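Local coordinates for protein glucosamine kinase (PDB 6HWJ) that catalyses the ATP-dependent, magnesium-requiring phosphorylation of D-glucosamine to D-glucosamine 6-phosphate, at residues A15-S20 and A56-P61; P32-A37 and V49-D54. All coordinates share one frame; numbering follows the deposited sequence.

Interaction 1 of 2, residues A15-S20 and A56-P61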
loop_
_atom_site.group_PDB
_atom_site.type_symbol
_atom_site.label_atom_id
_atom_site.label_comp_id
_atom_site.label_asym_id
_atom_site.label_seq_id
_atom_site.Cartn_x
_atom_site.Cartn_y
_atom_site.Cartn_z
ATOM N N ALA A 15 -27.684 9.082 -4.452
ATOM C CA ALA A 15 -26.370 9.677 -4.704
ATOM C C ALA A 15 -25.671 10.126 -3.428
ATOM O O ALA A 15 -24.495 10.507 -3.481
ATOM C CB ALA A 15 -26.521 10.883 -5.651
ATOM N N LEU A 16 -26.370 10.090 -2.285
ATOM C CA LEU A 16 -25.758 10.413 -1.007
ATOM C C LEU A 16 -24.432 9.687 -0.811
ATOM O O LEU A 16 -23.486 10.256 -0.259
ATOM C CB LEU A 16 -26.730 10.049 0.113
ATOM C CG LEU A 16 -26.309 10.322 1.560
ATOM C CD1 LEU A 16 -26.285 11.820 1.836
ATOM C CD2 LEU A 16 -27.260 9.613 2.504
ATOM N N VAL A 17 -24.337 8.426 -1.254
ATOM C CA VAL A 17 -23.148 7.634 -0.940
ATOM C C VAL A 17 -21.939 7.989 -1.798
ATOM O O VAL A 17 -20.843 7.461 -1.548
ATOM C CB VAL A 17 -23.410 6.115 -1.089
ATOM C CG1 VAL A 17 -24.614 5.668 -0.251
ATOM C CG2 VAL A 17 -23.620 5.756 -2.544
ATOM N N LEU A 18 -22.085 8.900 -2.801
ATOM C CA LEU A 18 -20.994 9.141 -3.757
ATOM C C LEU A 18 -20.174 10.374 -3.382
ATOM O O LEU A 18 -20.748 11.470 -3.203
ATOM C CB LEU A 18 -21.565 9.322 -5.163
ATOM C CG LEU A 18 -22.235 8.092 -5.772
ATOM C CD1 LEU A 18 -22.856 8.430 -7.126
ATOM C CD2 LEU A 18 -21.254 6.950 -5.923
ATOM N N PRO A 19 -18.843 10.264 -3.293
ATOM C CA PRO A 19 -18.039 11.466 -3.016
ATOM C C PRO A 19 -18.205 12.561 -4.056
ATOM O O PRO A 19 -18.310 13.746 -3.697
ATOM C CB PRO A 19 -16.598 10.928 -2.996
ATOM C CG PRO A 19 -16.731 9.487 -2.727
ATOM C CD PRO A 19 -18.005 9.058 -3.385
ATOM N N SER A 20 -18.226 12.204 -5.335
ATOM C CA SER A 20 -18.346 13.178 -6.411
ATOM C C SER A 20 -19.799 13.542 -6.723
ATOM O O SER A 20 -20.054 14.216 -7.726
ATOM C CB SER A 20 -17.661 12.656 -7.678
ATOM O OG SER A 20 -18.255 11.445 -8.126
ATOM N N ALA A 56 -24.543 -3.112 -2.289
ATOM C CA ALA A 56 -23.248 -2.471 -2.121
ATOM C C ALA A 56 -23.231 -1.633 -0.844
ATOM O O ALA A 56 -24.201 -0.945 -0.524
ATOM C CB ALA A 56 -22.923 -1.592 -3.319
ATOM N N ARG A 57 -22.127 -1.705 -0.110
ATOM C CA ARG A 57 -21.975 -1.014 1.164
ATOM C C ARG A 57 -20.997 0.137 1.020
ATOM O O ARG A 57 -20.033 0.061 0.254
ATOM C CB ARG A 57 -21.476 -1.945 2.268
ATOM C CG ARG A 57 -22.476 -2.964 2.726
ATOM C CD ARG A 57 -22.171 -3.405 4.164
ATOM N NE ARG A 57 -20.806 -3.901 4.325
ATOM C CZ ARG A 57 -20.267 -4.239 5.494
ATOM N NH1 ARG A 57 -19.017 -4.675 5.547
ATOM N NH2 ARG A 57 -20.974 -4.134 6.608
ATOM N N TRP A 58 -21.237 1.197 1.798
ATOM C CA TRP A 58 -20.507 2.441 1.651
ATOM C C TRP A 58 -20.236 3.081 3.008
ATOM O O TRP A 58 -21.090 3.055 3.892
ATOM C CB TRP A 58 -21.310 3.458 0.803
ATOM C CG TRP A 58 -21.826 2.920 -0.499
ATOM C CD1 TRP A 58 -22.937 2.131 -0.688
ATOM C CD2 TRP A 58 -21.268 3.147 -1.791
ATOM N NE1 TRP A 58 -23.098 1.865 -2.023
ATOM C CE2 TRP A 58 -22.082 2.468 -2.721
ATOM C CE3 TRP A 58 -20.146 3.845 -2.254
ATOM C CZ2 TRP A 58 -21.808 2.463 -4.093
ATOM C CZ3 TRP A 58 -19.888 3.850 -3.622
ATOM C CH2 TRP A 58 -20.708 3.165 -4.517
ATOM N N THR A 59 -19.063 3.680 3.151
ATOM C CA THR A 59 -18.780 4.590 4.259
ATOM C C THR A 59 -19.197 5.978 3.814
ATOM O O THR A 59 -18.725 6.459 2.782
ATOM C CB THR A 59 -17.303 4.599 4.641
ATOM O OG1 THR A 59 -16.893 3.277 4.985
ATOM C CG2 THR A 59 -17.039 5.548 5.831
ATOM N N VAL A 60 -20.058 6.623 4.594
ATOM C CA VAL A 60 -20.546 7.939 4.202
ATOM C C VAL A 60 -20.385 8.913 5.357
ATOM O O VAL A 60 -21.046 8.738 6.393
ATOM C CB VAL A 60 -22.018 7.881 3.758
ATOM C CG1 VAL A 60 -22.399 9.227 3.158
ATOM C CG2 VAL A 60 -22.244 6.749 2.752
ATOM N N PRO A 61 -19.539 9.946 5.231
ATOM C CA PRO A 61 -19.577 11.029 6.212
ATOM C C PRO A 61 -20.828 11.851 5.987
ATOM O O PRO A 61 -21.098 12.298 4.871
ATOM C CB PRO A 61 -18.295 11.831 5.919
ATOM C CG PRO A 61 -18.089 11.640 4.445
ATOM C CD PRO A 61 -18.598 10.233 4.128
HETATM O O HOH W 1 -19.310 8.129 0.727
#
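V17 O and T59 O meet at a shared water, which lies 2.8 Å from V17 O and 2.7 Å from T59 O and so ties the end of the 3-10 turn to the strand backbone. Beside it, the isopropyl group of V17 lies on one face of the W58 indole. V17 CG2 stands 3.7 Å from the centroid of the five-membered ring and only 15° off the ring normal, a CH-pi contact. With CG2 set between the backbone N and the carbonyl carbon (chi1 -55° for CG1), CB sits over W58 CG and CG1 lies toward the CD1 side. L18 reaches the six-membered end obliquely, its CD2 4.1 Å from W58 CH2. The 3-10 turn thus covers the W58 and V60 side of strand 57-65 in an antiparallel sheet, while R57 and T59 point away from it. V60 fills in next to W58: its CG2 is 3.9 Å from V17 CA, and its CG1 packs 3.7 Å from L16 O. Beyond the two segments, W58 NE1 is hydrogen-bonded to S52 OG, which probably helps hold the indole in this rotation, and R137 makes a cation-pi contact with the ring.

Interaction 2 of 2, residues P32-A37 and V49-D54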
loop_
_atom_site.group_PDB
_atom_site.type_symbol
_atom_site.label_atom_id
_atom_site.label_comp_id
_atom_site.label_asym_id
_atom_site.label_seq_id
_atom_site.Cartn_x
_atom_site.Cartn_y
_atom_site.Cartn_z
ATOM N N PRO A 32 -34.088 2.213 -2.572
ATOM C CA PRO A 32 -33.718 3.202 -1.551
ATOM C C PRO A 32 -32.491 2.771 -0.771
ATOM O O PRO A 32 -32.156 1.585 -0.781
ATOM C CB PRO A 32 -34.953 3.250 -0.653
ATOM C CG PRO A 32 -35.482 1.841 -0.708
ATOM C CD PRO A 32 -35.171 1.323 -2.109
ATOM N N LEU A 33 -31.823 3.730 -0.123
ATOM C CA LEU A 33 -30.705 3.437 0.744
ATOM C C LEU A 33 -31.192 2.901 2.090
ATOM O O LEU A 33 -32.314 3.156 2.516
ATOM C CB LEU A 33 -29.870 4.695 0.987
ATOM C CG LEU A 33 -29.325 5.469 -0.214
ATOM C CD1 LEU A 33 -28.485 6.662 0.286
ATOM C CD2 LEU A 33 -28.474 4.568 -1.104
ATOM N N ARG A 34 -30.320 2.159 2.759
ATOM C CA ARG A 34 -30.593 1.663 4.102
ATOM C C ARG A 34 -29.375 1.907 4.982
ATOM O O ARG A 34 -28.248 1.572 4.603
ATOM C CB ARG A 34 -30.937 0.168 4.089
ATOM C CG ARG A 34 -31.474 -0.346 5.420
ATOM C CD ARG A 34 -31.744 -1.845 5.380
ATOM N NE ARG A 34 -30.506 -2.614 5.293
ATOM C CZ ARG A 34 -30.450 -3.934 5.148
ATOM N NH1 ARG A 34 -29.274 -4.545 5.083
ATOM N NH2 ARG A 34 -31.568 -4.644 5.068
ATOM N N LEU A 35 -29.603 2.468 6.156
ATOM C CA LEU A 35 -28.538 2.736 7.106
ATOM C C LEU A 35 -28.300 1.486 7.951
ATOM O O LEU A 35 -29.191 1.045 8.681
ATOM C CB LEU A 35 -28.896 3.932 7.977
ATOM C CG LEU A 35 -27.851 4.434 8.966
ATOM C CD1 LEU A 35 -26.563 4.832 8.232
ATOM C CD2 LEU A 35 -28.409 5.625 9.748
ATOM N N ASP A 36 -27.102 0.914 7.839
ATOM C CA ASP A 36 -26.751 -0.284 8.596
ATOM C C ASP A 36 -26.123 0.040 9.945
ATOM O O ASP A 36 -26.268 -0.737 10.900
ATOM C CB ASP A 36 -25.783 -1.156 7.793
ATOM C CG ASP A 36 -26.482 -1.983 6.725
ATOM O OD1 ASP A 36 -27.730 -2.066 6.736
ATOM O OD2 ASP A 36 -25.777 -2.552 5.871
ATOM N N ALA A 37 -25.407 1.157 10.045
ATOM C CA ALA A 37 -24.734 1.521 11.287
ATOM C C ALA A 37 -24.415 2.999 11.224
ATOM O O ALA A 37 -24.196 3.552 10.142
ATOM C CB ALA A 37 -23.451 0.696 11.490
ATOM N N VAL A 49 -22.606 3.780 7.749
ATOM C CA VAL A 49 -22.380 2.629 6.890
ATOM C C VAL A 49 -23.702 2.369 6.188
ATOM O O VAL A 49 -24.692 1.995 6.827
ATOM C CB VAL A 49 -21.912 1.409 7.692
ATOM C CG1 VAL A 49 -21.803 0.202 6.782
ATOM C CG2 VAL A 49 -20.576 1.711 8.376
ATOM N N VAL A 50 -23.739 2.630 4.885
ATOM C CA VAL A 50 -24.977 2.686 4.126
ATOM C C VAL A 50 -24.940 1.603 3.062
ATOM O O VAL A 50 -23.900 1.348 2.443
ATOM C CB VAL A 50 -25.204 4.073 3.501
ATOM C CG1 VAL A 50 -26.514 4.137 2.746
ATOM C CG2 VAL A 50 -25.157 5.141 4.598
ATOM N N ARG A 51 -26.079 0.965 2.868
ATOM C CA ARG A 51 -26.263 -0.041 1.825
ATOM C C ARG A 51 -27.175 0.523 0.748
ATOM O O ARG A 51 -28.279 1.000 1.046
ATOM C CB ARG A 51 -26.842 -1.315 2.434
ATOM C CG ARG A 51 -26.749 -2.542 1.582
ATOM C CD ARG A 51 -27.382 -3.736 2.305
ATOM N NE ARG A 51 -26.714 -4.024 3.576
ATOM C CZ ARG A 51 -25.887 -5.052 3.783
ATOM N NH1 ARG A 51 -25.614 -5.913 2.808
ATOM N NH2 ARG A 51 -25.340 -5.221 4.977
ATOM N N SER A 52 -26.709 0.491 -0.498
ATOM C CA SER A 52 -27.598 0.774 -1.607
ATOM C C SER A 52 -28.421 -0.487 -1.945
ATOM O O SER A 52 -28.158 -1.591 -1.455
ATOM C CB SER A 52 -26.797 1.269 -2.813
ATOM O OG SER A 52 -25.589 0.550 -2.978
ATOM N N ALA A 53 -29.446 -0.306 -2.771
ATOM C CA ALA A 53 -30.402 -1.378 -3.033
ATOM C C ALA A 53 -29.782 -2.565 -3.752
ATOM O O ALA A 53 -30.404 -3.633 -3.811
ATOM C CB ALA A 53 -31.592 -0.838 -3.849
ATOM N N ASP A 54 -28.579 -2.409 -4.300
ATOM C CA ASP A 54 -27.856 -3.505 -4.926
ATOM C C ASP A 54 -26.942 -4.227 -3.940
ATOM O O ASP A 54 -26.052 -4.965 -4.365
ATOM C CB ASP A 54 -27.033 -2.983 -6.106
ATOM C CG ASP A 54 -26.039 -1.901 -5.687
ATOM O OD1 ASP A 54 -26.029 -1.537 -4.488
ATOM O OD2 ASP A 54 -25.274 -1.418 -6.550
#
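A classic beta bulge shifts the register of the antiparallel pairing by one residue here, with D36 and A37 both facing V49. V49 O takes a 2.8 Å hydrogen bond from D36 N and a weak one of 3.4 Å from A37 N, while V49 N returns a nearly straight bond to A37 O at 2.9 Å. The extra residue gives D36 a helix-like backbone conformation and turns its CB toward the partner strand, where the carboxylate can reach R51. That arginine extends with CG anti to its backbone N and then bends at chi3 (-60°), which places NE beside D36. It grips the acid side-on, with both nitrogens on one oxygen: R51 NH2 to D36 OD2 is 2.8 Å and R51 NE to D36 OD2 is 2.9 Å. The NE bond uses the syn lone pair of OD2, whereas NH2 comes from 36° above the carboxylate plane. The other oxygen, D36 OD1, is bonded to R34 NE at 3.2 Å. R34 and R51 form a hydrogen-bonded pair of the hairpin made by strands 34-42 and 45-51, and their side chains run alongside each other in the same direction. Their like charges come close, R34 NH1 lying 3.0 Å from R51 NE, two donors that form no hydrogen bond; the carboxylate that both arginines bind probably offsets the repulsion. On the other face of the sheet the contact is apolar. V50 CG1 meets L33 CB at 3.8 Å, V50 CG2 touches L35 CD1, and helix 5-11 covers the group, with V9 against L33 and V50, and W5 against L35.

Overall arrangement
Both contacts involve the same antiparallel sheet: interaction 2 pairs two of its strands, interaction 1 covers one face of it. Strand 45-51 carries the start of segment 49-54, and its neighbour 57-65 carries most of segment 56-61. The contact centres are about 9 Å apart. Interaction 1 is buried throughout and mainly apolar, a turn laid on a sheet face with a water joining the backbones. Interaction 2 is only partly buried and joins adjacent strands through backbone bonds, with ion pairs on its more exposed face. The two are joined by W58 N to V50 O, 2.7 Å, a probable hydrogen bond. Along the chain, 32-37 and 49-54 fall within the loop closed by 15-20 and 56-61.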